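Local coordinates for protein DnaB intein (Synechocystis sp., PDB 1MI8) that probably excises itself from a DnaB replicative helicase host by protein splicing, a reaction that includes side-chain cyclization of an asparagine, at residues H145-V148 and I153-A156; L65-K70 and I95-K100; S8-A13 and V19-L24; H75-I80 and K84-L89. The protein carries 4 engineered substitutions. All coordinates share one frame; numbering follows the deposited sequence.

Contact 1: H145-V148 and I153-A156; sequences HNFV and IVHA. Engineered in segment 153-156: A156 (natural residue Asn).
With its CG between the backbone N and the carbonyl carbon (chi1 53°), the F147 ring is set against V154. V154 CG2 lies over the centre of the F147 ring, 3.6 Å from the centroid, in a CH-pi contact. A156, engineered from Asn, meets the edge of that ring with CA, in plane. The ring of H155 (chi1 -159°, CG anti to the backbone N) lies with one face under H145 O, which sits 3.4 Å above the ring plane. H155 ND1 donates to A156 O at 2.6 Å, close to the ring plane and on a carbonyl lone pair. This bond helps fix the rotation of the imidazole, which W83 also meets edge-to-face. A phenylalanine in place of H155 would probably leave A156 O without this donor and the ring less firmly held in rotation. A156 N donates to H145 O at 2.7 Å. F147 and V154 exchange two backbone bonds. On the face that carries N146, V148, I153 and H155, V148 CG2 packs against I153 CD1, and N146 OD1 is held by I35 N. The contact is an antiparallel hairpin at the C-terminal splice site, with H155 placed as the penultimate histidine of inteins.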
loop_
_atom_site.group_PDB
_atom_site.type_symbol
_atom_site.label_atom_id
_atom_site.label_comp_id
_atom_site.label_asym_id
_atom_site.label_seq_id
_atom_site.Cartn_x
_atom_site.Cartn_y
_atom_site.Cartn_z
ATOM N N HIS A 145 23.457 -0.695 -11.242
ATOM C CA HIS A 145 22.097 -0.286 -11.666
ATOM C C HIS A 145 21.117 0.192 -10.569
ATOM O O HIS A 145 19.928 -0.077 -10.630
ATOM C CB HIS A 145 21.419 -1.410 -12.495
ATOM C CG HIS A 145 22.170 -1.761 -13.750
ATOM N ND1 HIS A 145 22.475 -0.828 -14.720
ATOM C CD2 HIS A 145 22.741 -2.922 -14.162
ATOM C CE1 HIS A 145 23.202 -1.395 -15.669
ATOM N NE2 HIS A 145 23.381 -2.666 -15.355
ATOM N N ASN A 146 21.607 0.856 -9.537
ATOM C CA ASN A 146 20.667 1.374 -8.562
ATOM C C ASN A 146 21.327 2.564 -7.902
ATOM O O ASN A 146 22.521 2.841 -8.150
ATOM C CB ASN A 146 20.313 0.293 -7.542
ATOM C CG ASN A 146 21.500 -0.113 -6.699
ATOM O OD1 ASN A 146 21.782 0.505 -5.681
ATOM N ND2 ASN A 146 22.211 -1.177 -7.134
ATOM N N PHE A 147 20.557 3.328 -7.136
ATOM C CA PHE A 147 21.135 4.505 -6.447
ATOM C C PHE A 147 20.270 4.905 -5.286
ATOM O O PHE A 147 19.117 4.515 -5.193
ATOM C CB PHE A 147 21.278 5.739 -7.393
ATOM C CG PHE A 147 19.979 6.139 -8.125
ATOM C CD1 PHE A 147 19.514 5.398 -9.215
ATOM C CD2 PHE A 147 19.220 7.243 -7.694
ATOM C CE1 PHE A 147 18.314 5.740 -9.864
ATOM C CE2 PHE A 147 18.036 7.598 -8.323
ATOM C CZ PHE A 147 17.558 6.862 -9.410
ATOM N N VAL A 148 20.821 5.750 -4.432
ATOM C CA VAL A 148 20.110 6.256 -3.285
ATOM C C VAL A 148 19.414 7.586 -3.583
ATOM O O VAL A 148 20.046 8.549 -4.046
ATOM C CB VAL A 148 21.074 6.473 -2.161
ATOM C CG1 VAL A 148 20.329 7.136 -0.940
ATOM C CG2 VAL A 148 21.786 5.124 -1.848
ATOM N N ILE A 153 17.075 3.048 -1.225
ATOM C CA ILE A 153 17.731 2.385 -2.375
ATOM C C ILE A 153 16.711 2.220 -3.502
ATOM O O ILE A 153 15.643 1.635 -3.292
ATOM C CB ILE A 153 18.204 0.978 -2.034
ATOM C CG1 ILE A 153 19.303 1.031 -0.943
ATOM C CG2 ILE A 153 18.800 0.335 -3.287
ATOM C CD1 ILE A 153 20.560 1.634 -1.460
ATOM N N VAL A 154 17.022 2.722 -4.694
ATOM C CA VAL A 154 16.081 2.539 -5.802
ATOM C C VAL A 154 16.819 2.057 -7.083
ATOM O O VAL A 154 17.984 2.374 -7.294
ATOM C CB VAL A 154 15.313 3.855 -6.103
ATOM C CG1 VAL A 154 14.644 4.363 -4.799
ATOM C CG2 VAL A 154 16.269 4.928 -6.703
ATOM N N HIS A 155 16.102 1.320 -7.926
ATOM C CA HIS A 155 16.663 0.762 -9.143
ATOM C C HIS A 155 16.853 1.827 -10.207
ATOM O O HIS A 155 16.073 2.774 -10.320
ATOM C CB HIS A 155 15.729 -0.323 -9.690
ATOM C CG HIS A 155 16.410 -1.280 -10.616
ATOM N ND1 HIS A 155 16.801 -0.930 -11.888
ATOM C CD2 HIS A 155 16.847 -2.551 -10.423
ATOM C CE1 HIS A 155 17.459 -1.938 -12.436
ATOM N NE2 HIS A 155 17.499 -2.933 -11.572
ATOM N N ALA A 156 17.881 1.655 -11.007
ATOM C CA ALA A 156 18.155 2.606 -12.058
ATOM C C ALA A 156 17.623 2.133 -13.409
ATOM O O ALA A 156 17.014 1.061 -13.542
ATOM C CB ALA A 156 19.643 2.856 -12.137
#

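Contact 2: L65-K70 and I95-K100; sequences LGRTIK and IALPRK
R67 lays its side chain across L97, and the two cross obliquely. R67 CG is anti to the carbonyl carbon (chi1 -74°), and the next torsion is extended. The chain then bends at chi3 (-149°), which turns the guanidinium over the leucine. L97 CD1 touches R67 CD at 3.8 Å and continues beneath the flat group, 3.9 Å from R67 NE. A methyl thus covers one face of the guanidinium, while its edge is left to polar partners. R67 NH1 reaches P98 O at 3.4 Å, near the guanidinium plane. The bond is weak. NH1 has a second weak bond, to another carbonyl, D151 O.

Both segments belong to the all-beta splicing domain, whose curled antiparallel sheet is of the Hint type. They are not paired as strands here: the closest CA atoms, R67 and L97, are 8.7 Å apart. Side chains and one main-chain carbonyl, P98 O, make the junction. L97 sends CD1 to both partners, since it also meets L65 CD1 at 3.8 Å. The two leucines slide past each other in opposite directions. L65 lies at the surface. The turn that brings L65 and R67 to the same leucine passes through G66. A side chain at G66 would probably be jammed against the carbonyl O of L65. T68 OG1 donates to G66 O at 3.1 Å, from above the carbonyl plane, and ties the turn to the strand that follows. I152 packs against both R67 and L97 from strand 152-155.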
loop_
_atom_site.group_PDB
_atom_site.type_symbol
_atom_site.label_atom_id
_atom_site.label_comp_id
_atom_site.label_asym_id
_atom_site.label_seq_id
_atom_site.Cartn_x
_atom_site.Cartn_y
_atom_site.Cartn_z
ATOM N N LEU A 65 10.694 4.427 9.332
ATOM C CA LEU A 65 11.626 5.471 9.782
ATOM C C LEU A 65 11.152 6.863 9.370
ATOM O O LEU A 65 11.582 7.879 9.913
ATOM C CB LEU A 65 13.015 5.261 9.168
ATOM C CG LEU A 65 13.996 4.479 9.996
ATOM C CD1 LEU A 65 15.218 4.318 9.201
ATOM C CD2 LEU A 65 14.264 5.174 11.345
ATOM N N GLY A 66 10.274 6.904 8.386
ATOM C CA GLY A 66 9.787 8.168 7.877
ATOM C C GLY A 66 10.401 8.504 6.516
ATOM O O GLY A 66 10.112 9.556 5.936
ATOM N N ARG A 67 11.242 7.628 5.971
ATOM C CA ARG A 67 11.800 7.946 4.666
ATOM C C ARG A 67 10.677 7.818 3.667
ATOM O O ARG A 67 9.823 6.935 3.785
ATOM C CB ARG A 67 13.001 7.045 4.382
ATOM C CG ARG A 67 14.131 7.535 5.246
ATOM C CD ARG A 67 15.527 6.934 5.013
ATOM N NE ARG A 67 16.160 6.969 6.330
ATOM C CZ ARG A 67 17.378 6.569 6.632
ATOM N NH1 ARG A 67 18.186 6.086 5.679
ATOM N NH2 ARG A 67 17.735 6.617 7.933
ATOM N N THR A 68 10.662 8.724 2.694
ATOM C CA THR A 68 9.587 8.781 1.721
ATOM C C THR A 68 10.075 9.217 0.357
ATOM O O THR A 68 11.003 10.036 0.241
ATOM C CB THR A 68 8.544 9.839 2.134
ATOM O OG1 THR A 68 8.192 9.646 3.527
ATOM C CG2 THR A 68 7.309 9.696 1.308
ATOM N N ILE A 69 9.372 8.748 -0.663
ATOM C CA ILE A 69 9.721 9.090 -2.014
ATOM C C ILE A 69 8.496 8.945 -2.904
ATOM O O ILE A 69 7.573 8.195 -2.615
ATOM C CB ILE A 69 10.915 8.195 -2.536
ATOM C CG1 ILE A 69 11.502 8.835 -3.786
ATOM C CG2 ILE A 69 10.435 6.715 -2.901
ATOM C CD1 ILE A 69 12.774 8.072 -4.308
ATOM N N LYS A 70 8.460 9.726 -3.969
ATOM C CA LYS A 70 7.368 9.677 -4.896
ATOM C C LYS A 70 7.918 8.976 -6.125
ATOM O O LYS A 70 8.977 9.371 -6.632
ATOM C CB LYS A 70 6.930 11.075 -5.244
ATOM C CG LYS A 70 6.029 11.714 -4.201
ATOM C CD LYS A 70 5.577 13.113 -4.709
ATOM C CE LYS A 70 6.761 14.132 -4.775
ATOM N NZ LYS A 70 6.259 15.376 -5.521
ATOM N N ILE A 95 12.029 -2.763 2.892
ATOM C CA ILE A 95 12.901 -2.381 1.761
ATOM C C ILE A 95 14.233 -1.817 2.249
ATOM O O ILE A 95 14.388 -1.332 3.379
ATOM C CB ILE A 95 12.254 -1.382 0.798
ATOM C CG1 ILE A 95 12.060 -0.040 1.496
ATOM C CG2 ILE A 95 10.896 -1.977 0.305
ATOM C CD1 ILE A 95 11.547 1.101 0.541
ATOM N N ALA A 96 15.206 -1.929 1.379
ATOM C CA ALA A 96 16.554 -1.545 1.687
ATOM C C ALA A 96 16.792 -0.018 1.745
ATOM O O ALA A 96 16.441 0.714 0.783
ATOM C CB ALA A 96 17.458 -2.178 0.658
ATOM N N LEU A 97 17.340 0.440 2.879
ATOM C CA LEU A 97 17.742 1.854 3.084
ATOM C C LEU A 97 19.230 1.851 3.467
ATOM O O LEU A 97 19.690 0.995 4.199
ATOM C CB LEU A 97 17.027 2.527 4.265
ATOM C CG LEU A 97 15.520 2.394 4.393
ATOM C CD1 LEU A 97 15.128 3.244 5.592
ATOM C CD2 LEU A 97 14.830 2.814 3.095
ATOM N N PRO A 98 19.981 2.847 3.000
ATOM C CA PRO A 98 21.408 2.876 3.361
ATOM C C PRO A 98 21.482 3.112 4.880
ATOM O O PRO A 98 20.756 3.928 5.417
ATOM C CB PRO A 98 21.948 4.045 2.535
ATOM C CG PRO A 98 20.655 4.843 2.091
ATOM C CD PRO A 98 19.640 3.788 1.909
ATOM N N ARG A 99 22.312 2.387 5.605
ATOM C CA ARG A 99 22.299 2.671 7.027
ATOM C C ARG A 99 23.106 3.865 7.508
ATOM O O ARG A 99 22.548 4.803 8.061
ATOM C CB ARG A 99 22.710 1.468 7.848
ATOM C CG ARG A 99 22.552 1.789 9.322
ATOM C CD ARG A 99 22.829 0.617 10.206
ATOM N NE ARG A 99 24.099 -0.040 9.937
ATOM C CZ ARG A 99 25.320 0.493 10.071
ATOM N NH1 ARG A 99 25.485 1.752 10.468
ATOM N NH2 ARG A 99 26.394 -0.278 9.870
ATOM N N LYS A 100 24.411 3.826 7.310
ATOM C CA LYS A 100 25.290 4.899 7.762
ATOM C C LYS A 100 25.000 6.263 7.145
ATOM O O LYS A 100 24.408 7.146 7.801
ATOM C CB LYS A 100 26.736 4.483 7.502
ATOM C CG LYS A 100 27.054 3.168 8.202
ATOM C CD LYS A 100 28.483 2.692 7.962
ATOM C CE LYS A 100 29.463 3.491 8.811
ATOM N NZ LYS A 100 29.154 3.265 10.277
#

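Contact 3: S8-A13 and V19-L24; sequences SLISLA and VSIKDL
L12 CD1 and V19 CG1 stand only 3.4 Å apart, tighter than normal van der Waals contact. The two side chains cross at about a right angle. V19 is rotated well off a staggered position, so the packing here looks strained. Beside it the hairpin is regular. I10 and V19 form a hydrogen-bonded antiparallel pair, with I10 N to V19 O at 2.9 Å and a longer return bond. S8 O accepts from I21 N at 2.8 Å and also meets S20 CA in a CA-H...O contact. After S20 the chain turns into the 3-10 segment 22-24. S20 OG starts this turn by accepting from D23 N at 3.1 Å, an ST motif. The turn folds L24 back under the strand, where L24 CD1 rests on I10 CB at 3.6 Å. I10 CG1 lies against I21 CB at 3.7 Å. Cutting I10 back to an alanine is likely to open a gap between I21, L24 and F147, with L24 CD1 keeping just the CB to rest on. The hairpin is one flank of the splicing domain. I10 faces F147 and A149 of strand 146-149 and I32 of strand 31-36, while I21 packs on F137 and L139 of strand 120-140.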
loop_
_atom_site.group_PDB
_atom_site.type_symbol
_atom_site.label_atom_id
_atom_site.label_comp_id
_atom_site.label_asym_id
_atom_site.label_seq_id
_atom_site.Cartn_x
_atom_site.Cartn_y
_atom_site.Cartn_z
ATOM N N SER A 8 12.913 14.267 -5.933
ATOM C CA SER A 8 13.767 13.304 -5.216
ATOM C C SER A 8 15.231 13.779 -5.095
ATOM O O SER A 8 15.872 14.201 -6.043
ATOM C CB SER A 8 13.716 11.917 -5.896
ATOM O OG SER A 8 12.374 11.463 -6.151
ATOM N N LEU A 9 15.744 13.709 -3.894
ATOM C CA LEU A 9 17.093 14.138 -3.606
ATOM C C LEU A 9 18.122 13.012 -3.746
ATOM O O LEU A 9 18.100 12.003 -2.999
ATOM C CB LEU A 9 17.121 14.702 -2.198
ATOM C CG LEU A 9 16.972 16.211 -1.930
ATOM C CD1 LEU A 9 16.301 16.875 -3.073
ATOM C CD2 LEU A 9 16.304 16.467 -0.582
ATOM N N ILE A 10 19.040 13.218 -4.693
ATOM C CA ILE A 10 20.092 12.265 -4.976
ATOM C C ILE A 10 21.322 12.463 -4.119
ATOM O O ILE A 10 21.891 13.562 -4.076
ATOM C CB ILE A 10 20.497 12.326 -6.461
ATOM C CG1 ILE A 10 19.260 12.137 -7.346
ATOM C CG2 ILE A 10 21.554 11.258 -6.726
ATOM C CD1 ILE A 10 18.371 10.892 -6.947
ATOM N N SER A 11 21.743 11.390 -3.450
ATOM C CA SER A 11 22.912 11.437 -2.588
ATOM C C SER A 11 24.160 11.385 -3.414
ATOM O O SER A 11 24.347 10.432 -4.160
ATOM C CB SER A 11 22.925 10.266 -1.604
ATOM O OG SER A 11 22.162 10.539 -0.445
ATOM N N LEU A 12 25.006 12.411 -3.287
ATOM C CA LEU A 12 26.262 12.504 -4.044
ATOM C C LEU A 12 27.374 11.919 -3.172
ATOM O O LEU A 12 27.732 12.476 -2.114
ATOM C CB LEU A 12 26.545 13.977 -4.389
ATOM C CG LEU A 12 25.460 14.546 -5.291
ATOM C CD1 LEU A 12 25.654 16.108 -5.455
ATOM C CD2 LEU A 12 25.504 13.876 -6.644
ATOM N N ALA A 13 27.913 10.798 -3.625
ATOM C CA ALA A 13 28.944 10.070 -2.894
ATOM C C ALA A 13 30.247 10.834 -2.598
ATOM O O ALA A 13 30.835 10.680 -1.525
ATOM C CB ALA A 13 29.279 8.802 -3.627
ATOM N N VAL A 19 21.147 16.770 -4.174
ATOM C CA VAL A 19 20.544 17.731 -5.054
ATOM C C VAL A 19 19.429 16.969 -5.769
ATOM O O VAL A 19 19.563 15.764 -6.043
ATOM C CB VAL A 19 21.602 18.345 -6.030
ATOM C CG1 VAL A 19 23.010 18.266 -5.396
ATOM C CG2 VAL A 19 21.521 17.703 -7.357
ATOM N N SER A 20 18.304 17.630 -6.024
ATOM C CA SER A 20 17.194 16.957 -6.676
ATOM C C SER A 20 17.659 16.353 -7.992
ATOM O O SER A 20 18.578 16.885 -8.624
ATOM C CB SER A 20 16.046 17.947 -6.939
ATOM O OG SER A 20 16.509 18.974 -7.794
ATOM N N ILE A 21 17.047 15.237 -8.388
ATOM C CA ILE A 21 17.400 14.604 -9.659
ATOM C C ILE A 21 17.029 15.568 -10.814
ATOM O O ILE A 21 17.731 15.598 -11.851
ATOM C CB ILE A 21 16.703 13.203 -9.846
ATOM C CG1 ILE A 21 17.211 12.530 -11.119
ATOM C CG2 ILE A 21 15.235 13.347 -9.772
ATOM C CD1 ILE A 21 16.813 11.075 -11.302
ATOM N N LYS A 22 15.940 16.338 -10.657
ATOM C CA LYS A 22 15.586 17.353 -11.688
ATOM C C LYS A 22 16.796 18.306 -11.885
ATOM O O LYS A 22 17.214 18.589 -13.020
ATOM C CB LYS A 22 14.398 18.202 -11.266
ATOM C CG LYS A 22 13.918 19.269 -12.304
ATOM C CD LYS A 22 13.666 20.619 -11.611
ATOM C CE LYS A 22 13.008 21.706 -12.504
ATOM N NZ LYS A 22 11.513 21.495 -12.600
ATOM N N ASP A 23 17.362 18.770 -10.776
ATOM C CA ASP A 23 18.511 19.651 -10.829
ATOM C C ASP A 23 19.745 18.955 -11.354
ATOM O O ASP A 23 20.731 19.609 -11.606
ATOM C CB ASP A 23 18.822 20.257 -9.464
ATOM C CG ASP A 23 17.850 21.346 -9.083
ATOM O OD1 ASP A 23 17.042 21.753 -9.936
ATOM O OD2 ASP A 23 17.886 21.804 -7.928
ATOM N N LEU A 24 19.723 17.637 -11.534
ATOM C CA LEU A 24 20.901 16.975 -12.067
ATOM C C LEU A 24 20.733 16.564 -13.539
ATOM O O LEU A 24 21.581 15.888 -14.085
ATOM C CB LEU A 24 21.245 15.723 -11.242
ATOM C CG LEU A 24 21.713 15.908 -9.799
ATOM C CD1 LEU A 24 21.533 14.626 -9.006
ATOM C CD2 LEU A 24 23.164 16.378 -9.793
#

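Contact 4: H75-I80 and K84-L89; sequences HRFLTI and KRLDEL
K84 crosses T79 obliquely, and each carbon of its side chain comes close to the threonine. K84 CB lies 4.1 Å from T79 OG1. CG follows with its nearest approach to the same oxygen, K84 CG to T79 OG1 at 3.9 Å. K84 CD is nearer still to T79 OG1, at 3.8 Å. The chain bends at its last torsion (chi4 49°), and K84 CE passes T79 CG2 at 4.1 Å. K84 NZ then sits 3.2 Å from T79 CG2 and forms its salt bridge with D81, in the turn of the hairpin. T79 OG1 is itself bound to E93 OE1, so the hydroxyl beside the lysine chain has its own partner.

The two segments form an antiparallel beta hairpin of the all-beta splicing domain, with F77 and K84 as the hydrogen-bonded pair and R76 and R85 as the non-hydrogen-bonded one. A further backbone bond, L86 N to H75 O, leads into the 3-10 segment 86-88.

R76 and R85 share one face. R85 CG lies over the R76 guanidinium, 3.6 Å above its plane and offset toward the rim. The two guanidinium planes are turned 87° apart. R85 is held side-on by D87, with R85 NE to D87 OD2 at 2.8 Å and R85 NH2 to D87 OD1 at 2.6 Å. The D87 carboxylate would be expected to offset the charge of R85, and so ease its nearness to R76. On the opposite face the F77 ring packs beside L86 CB and L89 CD1, approached obliquely by both.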
loop_
_atom_site.group_PDB
_atom_site.type_symbol
_atom_site.label_atom_id
_atom_site.label_comp_id
_atom_site.label_asym_id
_atom_site.label_seq_id
_atom_site.Cartn_x
_atom_site.Cartn_y
_atom_site.Cartn_z
ATOM N N HIS A 75 8.395 1.615 -10.752
ATOM C CA HIS A 75 9.765 1.773 -10.268
ATOM C C HIS A 75 10.044 0.706 -9.202
ATOM O O HIS A 75 9.229 0.488 -8.302
ATOM C CB HIS A 75 10.002 3.155 -9.656
ATOM C CG HIS A 75 11.446 3.559 -9.656
ATOM N ND1 HIS A 75 12.044 4.170 -10.734
ATOM C CD2 HIS A 75 12.432 3.360 -8.748
ATOM C CE1 HIS A 75 13.335 4.334 -10.498
ATOM N NE2 HIS A 75 13.598 3.851 -9.297
ATOM N N ARG A 76 11.206 0.071 -9.280
ATOM C CA ARG A 76 11.595 -0.975 -8.322
ATOM C C ARG A 76 12.445 -0.583 -7.088
ATOM O O ARG A 76 13.337 0.284 -7.150
ATOM C CB ARG A 76 12.317 -2.055 -9.080
ATOM C CG ARG A 76 11.454 -2.663 -10.153
ATOM C CD ARG A 76 12.291 -3.600 -11.026
ATOM N NE ARG A 76 11.443 -4.627 -11.596
ATOM C CZ ARG A 76 10.566 -4.434 -12.580
ATOM N NH1 ARG A 76 10.410 -3.232 -13.131
ATOM N NH2 ARG A 76 9.848 -5.460 -13.012
ATOM N N PHE A 77 12.113 -1.228 -5.970
ATOM C CA PHE A 77 12.766 -1.052 -4.678
ATOM C C PHE A 77 13.294 -2.406 -4.207
ATOM O O PHE A 77 12.784 -3.471 -4.617
ATOM C CB PHE A 77 11.777 -0.507 -3.643
ATOM C CG PHE A 77 11.253 0.837 -3.993
ATOM C CD1 PHE A 77 10.268 0.980 -4.982
ATOM C CD2 PHE A 77 11.817 1.983 -3.402
ATOM C CE1 PHE A 77 9.848 2.262 -5.390
ATOM C CE2 PHE A 77 11.410 3.265 -3.802
ATOM C CZ PHE A 77 10.429 3.406 -4.797
ATOM N N LEU A 78 14.299 -2.369 -3.340
ATOM C CA LEU A 78 14.917 -3.603 -2.968
ATOM C C LEU A 78 14.316 -4.180 -1.736
ATOM O O LEU A 78 14.388 -3.600 -0.643
ATOM C CB LEU A 78 16.424 -3.443 -2.849
ATOM C CG LEU A 78 17.172 -4.730 -2.482
ATOM C CD1 LEU A 78 17.026 -5.857 -3.587
ATOM C CD2 LEU A 78 18.612 -4.360 -2.288
ATOM N N THR A 79 13.704 -5.349 -1.968
ATOM C CA THR A 79 13.001 -6.123 -0.946
ATOM C C THR A 79 13.900 -7.255 -0.396
ATOM O O THR A 79 14.914 -7.592 -1.013
ATOM C CB THR A 79 11.706 -6.692 -1.625
ATOM O OG1 THR A 79 10.631 -5.748 -1.466
ATOM C CG2 THR A 79 11.370 -7.966 -1.186
ATOM N N ILE A 80 13.540 -7.811 0.770
ATOM C CA ILE A 80 14.281 -8.917 1.335
ATOM C C ILE A 80 14.274 -10.019 0.287
ATOM O O ILE A 80 15.238 -10.752 0.174
ATOM C CB ILE A 80 13.648 -9.456 2.648
ATOM C CG1 ILE A 80 13.837 -8.417 3.787
ATOM C CG2 ILE A 80 14.380 -10.705 3.078
ATOM C CD1 ILE A 80 12.932 -8.617 5.033
ATOM N N LYS A 84 11.282 -5.358 -6.342
ATOM C CA LYS A 84 9.815 -5.409 -6.573
ATOM C C LYS A 84 9.320 -4.011 -7.002
ATOM O O LYS A 84 9.830 -2.972 -6.538
ATOM C CB LYS A 84 9.059 -5.822 -5.286
ATOM C CG LYS A 84 9.234 -7.290 -4.803
ATOM C CD LYS A 84 8.186 -7.584 -3.705
ATOM C CE LYS A 84 8.085 -9.073 -3.387
ATOM N NZ LYS A 84 9.443 -9.551 -3.187
ATOM N N ARG A 85 8.336 -3.992 -7.894
ATOM C CA ARG A 85 7.740 -2.765 -8.402
ATOM C C ARG A 85 6.961 -2.154 -7.251
ATOM O O ARG A 85 6.399 -2.879 -6.390
ATOM C CB ARG A 85 6.721 -3.084 -9.541
ATOM C CG ARG A 85 7.301 -3.582 -10.893
ATOM C CD ARG A 85 6.196 -4.277 -11.766
ATOM N NE ARG A 85 5.045 -3.411 -11.963
ATOM C CZ ARG A 85 4.762 -2.793 -13.105
ATOM N NH1 ARG A 85 5.556 -2.974 -14.161
ATOM N NH2 ARG A 85 3.720 -1.949 -13.168
ATOM N N LEU A 86 6.907 -0.823 -7.229
ATOM C CA LEU A 86 6.154 -0.119 -6.197
ATOM C C LEU A 86 4.711 -0.750 -6.100
ATOM O O LEU A 86 4.170 -0.984 -4.987
ATOM C CB LEU A 86 6.063 1.403 -6.561
ATOM C CG LEU A 86 5.490 2.328 -5.473
ATOM C CD1 LEU A 86 5.956 3.754 -5.664
ATOM C CD2 LEU A 86 4.002 2.239 -5.508
ATOM N N ASP A 87 4.124 -1.037 -7.266
ATOM C CA ASP A 87 2.744 -1.580 -7.327
ATOM C C ASP A 87 2.533 -3.015 -6.921
ATOM O O ASP A 87 1.393 -3.503 -6.933
ATOM C CB ASP A 87 2.073 -1.354 -8.694
ATOM C CG ASP A 87 2.682 -2.179 -9.842
ATOM O OD1 ASP A 87 2.258 -1.883 -10.990
ATOM O OD2 ASP A 87 3.536 -3.094 -9.648
ATOM N N GLU A 88 3.639 -3.652 -6.581
ATOM C CA GLU A 88 3.669 -5.000 -6.097
ATOM C C GLU A 88 3.987 -5.051 -4.576
ATOM O O GLU A 88 3.901 -6.119 -3.961
ATOM C CB GLU A 88 4.758 -5.762 -6.853
ATOM C CG GLU A 88 4.384 -6.062 -8.291
ATOM C CD GLU A 88 5.556 -6.686 -9.036
ATOM O OE1 GLU A 88 6.724 -6.583 -8.531
ATOM O OE2 GLU A 88 5.312 -7.259 -10.123
ATOM N N LEU A 89 4.402 -3.924 -3.989
ATOM C CA LEU A 89 4.745 -3.892 -2.572
ATOM C C LEU A 89 3.505 -3.925 -1.717
ATOM O O LEU A 89 2.442 -3.417 -2.131
ATOM C CB LEU A 89 5.508 -2.613 -2.219
ATOM C CG LEU A 89 6.814 -2.376 -2.983
ATOM C CD1 LEU A 89 7.393 -0.958 -2.666
ATOM C CD2 LEU A 89 7.783 -3.482 -2.594
#

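Contact 1 is the hub. Its centre lies about 12 Å from those of contacts 2, 3 and 4. Contacts 3 and 4 sit on opposite sides of the chain's centre, about 21 Å apart between their own centres, and do not touch. Strand 152-155 reaches contact 2 through a probable hydrogen bond, I153 N to A96 O at 3.1 Å. It reaches contact 4 through another, H155 N to R76 O at 3.1 Å. Toward contact 3, F147 CE2 packs on I10 CD1 at 3.6 Å. Contact 4 is nested in the chain loop closed by contact 2. H75, probably the block B histidine that acts at the N-terminal splice junction, packs against V154, close to the C-terminal one.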